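Local coordinates for metallo-beta-lactamase domain-containing protein 1 (Thermotoga maritima, PDB 1ZTC), which probably acts as a metal-dependent hydrolase of the metallo-beta-lactamase superfamily, perhaps an endoribonuclease, and binds nickel ions, at residues Phe79-Leu84 and Arg154-Phe159; Phe98-Val103 and Val130-Gly135. All blocks are in the same frame, centred on the assembly; numbering follows the deposited sequence.

Contact 1: Phe79-Leu84 and Arg154-Phe159; sequences FTHVHL and REHLSF. With NI (nickel (II) ion), chain F; PO4 (phosphate ion), chain G.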
loop_
_atom_site.group_PDB
_atom_site.type_symbol
_atom_site.label_atom_id
_atom_site.label_comp_id
_atom_site.label_asym_id
_atom_site.label_seq_id
_atom_site.Cartn_x
_atom_site.Cartn_y
_atom_site.Cartn_z
ATOM N N PHE A 79 7.622 -17.097 -17.538
ATOM C CA PHE A 79 7.722 -15.682 -17.231
ATOM C C PHE A 79 7.397 -14.823 -18.436
ATOM O O PHE A 79 7.984 -14.982 -19.501
ATOM C CB PHE A 79 9.138 -15.304 -16.781
ATOM C CG PHE A 79 9.674 -16.117 -15.630
ATOM C CD1 PHE A 79 8.980 -16.192 -14.426
ATOM C CD2 PHE A 79 10.913 -16.744 -15.731
ATOM C CE1 PHE A 79 9.481 -16.917 -13.354
ATOM C CE2 PHE A 79 11.415 -17.472 -14.674
ATOM C CZ PHE A 79 10.697 -17.549 -13.465
ATOM N N THR A 80 6.494 -13.870 -18.257
ATOM C CA THR A 80 6.338 -12.820 -19.247
ATOM C C THR A 80 7.649 -12.070 -19.386
ATOM O O THR A 80 8.117 -11.825 -20.485
ATOM C CB THR A 80 5.195 -11.864 -18.909
ATOM O OG1 THR A 80 5.413 -11.249 -17.637
ATOM C CG2 THR A 80 3.881 -12.624 -18.923
ATOM N N HIS A 81 8.268 -11.739 -18.256
ATOM C CA HIS A 81 9.554 -11.106 -18.289
ATOM C C HIS A 81 10.235 -11.120 -16.929
ATOM O O HIS A 81 9.615 -11.435 -15.919
ATOM C CB HIS A 81 9.410 -9.675 -18.796
ATOM C CG HIS A 81 8.636 -8.773 -17.895
ATOM N ND1 HIS A 81 7.340 -9.035 -17.505
ATOM C CD2 HIS A 81 8.962 -7.579 -17.355
ATOM C CE1 HIS A 81 6.903 -8.037 -16.770
ATOM N NE2 HIS A 81 7.870 -7.150 -16.655
ATOM N N VAL A 82 11.497 -10.703 -16.913
ATOM C CA VAL A 82 12.332 -10.803 -15.739
ATOM C C VAL A 82 12.307 -9.499 -14.964
ATOM O O VAL A 82 13.230 -8.711 -15.032
ATOM C CB VAL A 82 13.751 -11.219 -16.158
ATOM C CG1 VAL A 82 14.665 -11.314 -14.903
ATOM C CG2 VAL A 82 13.660 -12.525 -16.876
ATOM N N HIS A 83 11.181 -9.254 -14.291
ATOM C CA HIS A 83 11.030 -8.173 -13.352
ATOM C C HIS A 83 10.605 -8.830 -12.067
ATOM O O HIS A 83 9.751 -9.746 -12.059
ATOM C CB HIS A 83 10.021 -7.086 -13.794
ATOM C CG HIS A 83 10.577 -6.120 -14.806
ATOM N ND1 HIS A 83 9.809 -5.147 -15.419
ATOM C CD2 HIS A 83 11.814 -6.015 -15.360
ATOM C CE1 HIS A 83 10.553 -4.480 -16.291
ATOM N NE2 HIS A 83 11.772 -4.986 -16.272
ATOM N N LEU A 84 11.183 -8.352 -10.979
ATOM C CA LEU A 84 11.065 -8.991 -9.679
ATOM C C LEU A 84 9.627 -9.234 -9.204
ATOM O O LEU A 84 9.330 -10.242 -8.569
ATOM C CB LEU A 84 11.776 -8.109 -8.644
ATOM C CG LEU A 84 12.326 -8.825 -7.424
ATOM C CD1 LEU A 84 13.270 -9.955 -7.802
ATOM C CD2 LEU A 84 13.021 -7.753 -6.551
ATOM N N ARG A 154 13.163 -6.210 -23.383
ATOM C CA ARG A 154 13.606 -6.942 -24.571
ATOM C C ARG A 154 13.185 -8.414 -24.543
ATOM O O ARG A 154 12.984 -9.032 -25.588
ATOM C CB ARG A 154 15.125 -6.865 -24.727
ATOM C CG ARG A 154 15.911 -7.666 -23.646
ATOM C CD ARG A 154 17.404 -7.366 -23.633
ATOM N NE ARG A 154 17.683 -6.061 -23.036
ATOM C CZ ARG A 154 18.893 -5.530 -22.910
ATOM N NH1 ARG A 154 19.965 -6.176 -23.358
ATOM N NH2 ARG A 154 19.027 -4.334 -22.341
ATOM N N GLU A 155 13.065 -8.986 -23.348
ATOM C CA GLU A 155 12.739 -10.419 -23.209
ATOM C C GLU A 155 11.244 -10.703 -23.045
ATOM O O GLU A 155 10.833 -11.835 -22.759
ATOM C CB GLU A 155 13.514 -11.021 -22.036
ATOM C CG GLU A 155 12.958 -10.778 -20.622
ATOM C CD GLU A 155 13.296 -9.404 -20.045
ATOM O OE1 GLU A 155 13.912 -8.558 -20.754
ATOM O OE2 GLU A 155 12.971 -9.197 -18.855
ATOM N N HIS A 156 10.425 -9.676 -23.231
ATOM C CA HIS A 156 9.044 -9.755 -22.842
ATOM C C HIS A 156 8.230 -10.678 -23.754
ATOM O O HIS A 156 8.292 -10.600 -24.999
ATOM C CB HIS A 156 8.409 -8.359 -22.770
ATOM C CG HIS A 156 7.049 -8.370 -22.139
ATOM N ND1 HIS A 156 5.910 -8.743 -22.830
ATOM C CD2 HIS A 156 6.656 -8.116 -20.862
ATOM C CE1 HIS A 156 4.875 -8.701 -22.003
ATOM N NE2 HIS A 156 5.304 -8.328 -20.803
ATOM N N LEU A 157 7.421 -11.509 -23.110
ATOM C CA LEU A 157 6.548 -12.473 -23.768
ATOM C C LEU A 157 5.111 -12.307 -23.328
ATOM O O LEU A 157 4.831 -11.960 -22.165
ATOM C CB LEU A 157 6.958 -13.901 -23.394
ATOM C CG LEU A 157 8.363 -14.376 -23.769
ATOM C CD1 LEU A 157 8.604 -15.732 -23.113
ATOM C CD2 LEU A 157 8.586 -14.440 -25.264
ATOM N N SER A 158 4.204 -12.601 -24.267
ATOM C CA SER A 158 2.784 -12.755 -23.987
ATOM C C SER A 158 2.394 -14.196 -24.367
ATOM O O SER A 158 3.029 -14.827 -25.232
ATOM C CB SER A 158 1.943 -11.699 -24.736
ATOM O OG SER A 158 2.386 -10.366 -24.462
ATOM N N PHE A 159 1.369 -14.710 -23.694
ATOM C CA PHE A 159 0.935 -16.092 -23.858
ATOM C C PHE A 159 -0.569 -16.190 -24.155
ATOM O O PHE A 159 -1.399 -15.649 -23.429
ATOM C CB PHE A 159 1.219 -16.900 -22.603
ATOM C CG PHE A 159 2.637 -16.870 -22.162
ATOM C CD1 PHE A 159 3.590 -17.678 -22.780
ATOM C CD2 PHE A 159 3.039 -16.021 -21.139
ATOM C CE1 PHE A 159 4.922 -17.649 -22.380
ATOM C CE2 PHE A 159 4.359 -15.983 -20.736
ATOM C CZ PHE A 159 5.314 -16.795 -21.352
HETATM NI NI NI F . 7.670 -5.153 -15.882
HETATM P P PO4 G . 15.290 -3.290 -21.899
HETATM O O1 PO4 G . 16.518 -2.938 -22.684
HETATM O O2 PO4 G . 15.514 -3.023 -20.449
HETATM O O3 PO4 G . 15.045 -4.773 -21.965
HETATM O O4 PO4 G . 14.128 -2.519 -22.471
HETATM O O HOH W 1 10.548 -14.069 -20.893
HETATM O O HOH W 2 14.746 -7.862 -17.250
HETATM O O HOH W 3 7.280 -5.467 -13.751
HETATM O O HOH W 4 7.253 -3.012 -14.813
#
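F79 meets the other segment through its backbone: its carbonyl O lies 3.7 Å from L157 CD1 and at the edge of the F159 ring near CZ, and a water sits between F79 O and E155 O, within bonding distance of both. T80 makes the one direct backbone bond, L157 N to T80 O at 2.7 Å; the donor sits in the carbonyl plane on a lone pair, and the CA-H of H156 approaches the same oxygen. T80's methyl CG2 touches the rim of F159 at CE2, while OG1 accepts an N-H from H81 ND1 (2.9 Å) in the plane of that imidazole and is also bonded to D50. The ND1-OG1 bond fixes the rotation of the H81 ring and leaves NE2 for nickel, 2.1 Å away. CG of H81 stands between the backbone N and carbonyl carbon (chi1 66°), and the ring receives H156 CD2 on one face, offset toward the rim, the two planes inclined at 46° and the rings oblique to each other. H156 is itself held by T149 and the backbone N of D174. At V82, the centre of an inverse gamma turn, the N-H reaches the anti lone pair of E155 OE2 at 2.9 Å, and a water returns from V82 O to that same oxygen. A bend at chi2 (-80°) sets CD of E155, and OE2 comes to V82 N and CB; OE1 pairs with K107. H83, at the N-cap of helix 84-87, binds the same nickel through ND1 at 2.2 Å; H152, D174 and two waters complete the shell. With D85 and H86 on the second nickel, the loop carries the HxHxDH signature of the metallo-beta-lactamase dinuclear site.

Contact 2: Phe98-Val103 and Val130-Gly135; sequences FYVHEV and VVLLKG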
loop_
_atom_site.group_PDB
_atom_site.type_symbol
_atom_site.label_atom_id
_atom_site.label_comp_id
_atom_site.label_asym_id
_atom_site.label_seq_id
_atom_site.Cartn_x
_atom_site.Cartn_y
_atom_site.Cartn_z
ATOM N N PHE A 98 11.689 -23.845 -15.793
ATOM C CA PHE A 98 11.438 -22.441 -16.006
ATOM C C PHE A 98 11.567 -22.068 -17.457
ATOM O O PHE A 98 12.478 -22.535 -18.122
ATOM C CB PHE A 98 12.404 -21.612 -15.150
ATOM C CG PHE A 98 12.201 -21.824 -13.688
ATOM C CD1 PHE A 98 11.184 -21.158 -13.027
ATOM C CD2 PHE A 98 12.983 -22.736 -12.983
ATOM C CE1 PHE A 98 10.943 -21.367 -11.682
ATOM C CE2 PHE A 98 12.746 -22.956 -11.626
ATOM C CZ PHE A 98 11.716 -22.264 -10.981
ATOM N N TYR A 99 10.656 -21.213 -17.947
ATOM C CA TYR A 99 10.639 -20.819 -19.371
ATOM C C TYR A 99 10.703 -19.316 -19.455
ATOM O O TYR A 99 9.912 -18.618 -18.810
ATOM C CB TYR A 99 9.364 -21.286 -20.088
ATOM C CG TYR A 99 9.091 -22.769 -20.037
ATOM C CD1 TYR A 99 8.738 -23.375 -18.844
ATOM C CD2 TYR A 99 9.124 -23.555 -21.187
ATOM C CE1 TYR A 99 8.459 -24.707 -18.769
ATOM C CE2 TYR A 99 8.859 -24.927 -21.123
ATOM C CZ TYR A 99 8.524 -25.486 -19.897
ATOM O OH TYR A 99 8.241 -26.820 -19.762
ATOM N N VAL A 100 11.613 -18.833 -20.286
ATOM C CA VAL A 100 11.921 -17.409 -20.372
ATOM C C VAL A 100 12.551 -17.144 -21.742
ATOM O O VAL A 100 13.214 -18.025 -22.293
ATOM C CB VAL A 100 12.907 -16.974 -19.205
ATOM C CG1 VAL A 100 14.211 -17.680 -19.302
ATOM C CG2 VAL A 100 13.133 -15.480 -19.156
ATOM N N HIS A 101 12.336 -15.943 -22.279
ATOM C CA HIS A 101 12.926 -15.574 -23.558
ATOM C C HIS A 101 14.437 -15.484 -23.447
ATOM O O HIS A 101 14.977 -14.891 -22.502
ATOM C CB HIS A 101 12.354 -14.246 -24.095
ATOM C CG HIS A 101 12.715 -13.987 -25.532
ATOM N ND1 HIS A 101 13.974 -13.585 -25.919
ATOM C CD2 HIS A 101 12.004 -14.151 -26.676
ATOM C CE1 HIS A 101 14.015 -13.484 -27.238
ATOM N NE2 HIS A 101 12.830 -13.815 -27.719
ATOM N N GLU A 102 15.122 -16.052 -24.438
ATOM C CA GLU A 102 16.578 -16.190 -24.427
ATOM C C GLU A 102 17.357 -14.885 -24.230
ATOM O O GLU A 102 18.448 -14.886 -23.652
ATOM C CB GLU A 102 17.048 -16.887 -25.723
ATOM C CG GLU A 102 16.622 -16.180 -27.019
ATOM C CD GLU A 102 17.146 -16.837 -28.274
ATOM O OE1 GLU A 102 17.828 -17.885 -28.193
ATOM O OE2 GLU A 102 16.860 -16.288 -29.357
ATOM N N VAL A 103 16.784 -13.761 -24.648
ATOM C CA VAL A 103 17.508 -12.503 -24.640
ATOM C C VAL A 103 17.661 -11.919 -23.212
ATOM O O VAL A 103 18.390 -10.963 -23.014
ATOM C CB VAL A 103 16.882 -11.531 -25.706
ATOM C CG1 VAL A 103 15.634 -10.913 -25.221
ATOM C CG2 VAL A 103 17.838 -10.469 -26.135
ATOM N N VAL A 130 16.052 -24.602 -17.099
ATOM C CA VAL A 130 15.542 -23.468 -17.842
ATOM C C VAL A 130 15.395 -23.809 -19.319
ATOM O O VAL A 130 16.315 -24.347 -19.933
ATOM C CB VAL A 130 16.490 -22.260 -17.684
ATOM C CG1 VAL A 130 15.958 -21.066 -18.441
ATOM C CG2 VAL A 130 16.676 -21.914 -16.189
ATOM N N VAL A 131 14.234 -23.501 -19.881
ATOM C CA VAL A 131 14.015 -23.590 -21.316
ATOM C C VAL A 131 14.017 -22.181 -21.875
ATOM O O VAL A 131 13.260 -21.331 -21.413
ATOM C CB VAL A 131 12.683 -24.281 -21.624
ATOM C CG1 VAL A 131 12.330 -24.172 -23.128
ATOM C CG2 VAL A 131 12.795 -25.750 -21.223
ATOM N N LEU A 132 14.897 -21.934 -22.850
ATOM C CA LEU A 132 14.997 -20.617 -23.474
ATOM C C LEU A 132 14.063 -20.530 -24.665
ATOM O O LEU A 132 14.106 -21.373 -25.544
ATOM C CB LEU A 132 16.453 -20.334 -23.891
ATOM C CG LEU A 132 17.435 -20.403 -22.714
ATOM C CD1 LEU A 132 18.849 -20.283 -23.236
ATOM C CD2 LEU A 132 17.178 -19.355 -21.651
ATOM N N LEU A 133 13.196 -19.526 -24.673
ATOM C CA LEU A 133 12.224 -19.329 -25.743
ATOM C C LEU A 133 12.663 -18.208 -26.687
ATOM O O LEU A 133 13.495 -17.337 -26.321
ATOM C CB LEU A 133 10.858 -18.994 -25.144
ATOM C CG LEU A 133 10.268 -20.061 -24.216
ATOM C CD1 LEU A 133 9.006 -19.541 -23.550
ATOM C CD2 LEU A 133 10.007 -21.385 -24.990
ATOM N N LYS A 134 12.150 -18.264 -27.919
ATOM C CA LYS A 134 12.419 -17.236 -28.938
ATOM C C LYS A 134 11.163 -16.449 -29.324
ATOM O O LYS A 134 11.263 -15.347 -29.866
ATOM C CB LYS A 134 12.980 -17.892 -30.180
ATOM C CG LYS A 134 14.273 -18.642 -29.935
ATOM C CD LYS A 134 14.914 -19.075 -31.272
ATOM C CE LYS A 134 16.366 -19.620 -31.130
ATOM N NZ LYS A 134 17.439 -18.589 -31.397
ATOM N N GLY A 135 9.987 -17.015 -29.039
ATOM C CA GLY A 135 8.734 -16.516 -29.583
ATOM C C GLY A 135 8.230 -17.426 -30.708
ATOM O O GLY A 135 9.010 -18.034 -31.411
HETATM O O HOH W 5 16.083 -20.657 -27.882
#
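F98 O receives the N-H of V131 at 2.7 Å, the first rung of a parallel ladder. V100 N then bonds back to V131 O, V100 O takes L133 N at 2.8 Å, and E102 N closes the run on L133 O, so V100 uses both its N-H and its carbonyl on this neighbour. CA-H groups of V130, Y99, L132 and H101 approach the same carbonyl oxygens. On one face of the sheet Y99 lies beside V131 and points the same way, its ring atom CD2 3.7 Å from V131 CB, while L133 CD1 reaches Y99 CB. On the other face V100 CG1 touches V130 CG1 (3.9 Å) and L132 CD2; its place between the backbone N and carbonyl carbon (chi1 62°) turns that methyl to both. At H101, paired with L133, CG stands anti to the backbone N (chi1 -168°), and L133 O sits over the centre of one ring face. The ring's NE2 gives K134 O a weak bond, and V103 N bonds to ND1 at 3.1 Å, so both ring nitrogens are engaged. At the more exposed end the K134 chain crosses E102 obliquely and its NZ meets the syn side of E102 OE2 at 3.1 Å in a salt bridge, while a water links E102 OE1 to L132 O. Farther out, D76 holds Y99 OH, H148 stacks on H101, W127 stacks on F98, and E137 receives the N-H groups of K134 and G135. Strand 130-133 is the outermost strand of its six-stranded sheet within the chain; strand 97-101 lies between it and strand 76-78, and helix 114-125 makes the beta-alpha-beta crossover joining the pair.

Contact 1 is wholly buried near the middle of the chain, whereas contact 2 lies farther out and is only partly buried, with K134 and L132 exposed. The two meet through strand 97-101 and the turn that follows it: F79 N probably bonds to Y99 O, 3.0 Å away, and V103 CG1 packs against R154 O and E155 CA. Contact 1 joins the metal-binding loop after strand 76-78 of one sheet to strand 157-163 of the other; contact 2 stays within the first sheet. Their chemistry follows: sparse backbone bonding with imidazoles, a buried carboxylate and nickel near the sheet ends, against a regular ladder with aliphatic contacts and a peripheral salt bridge.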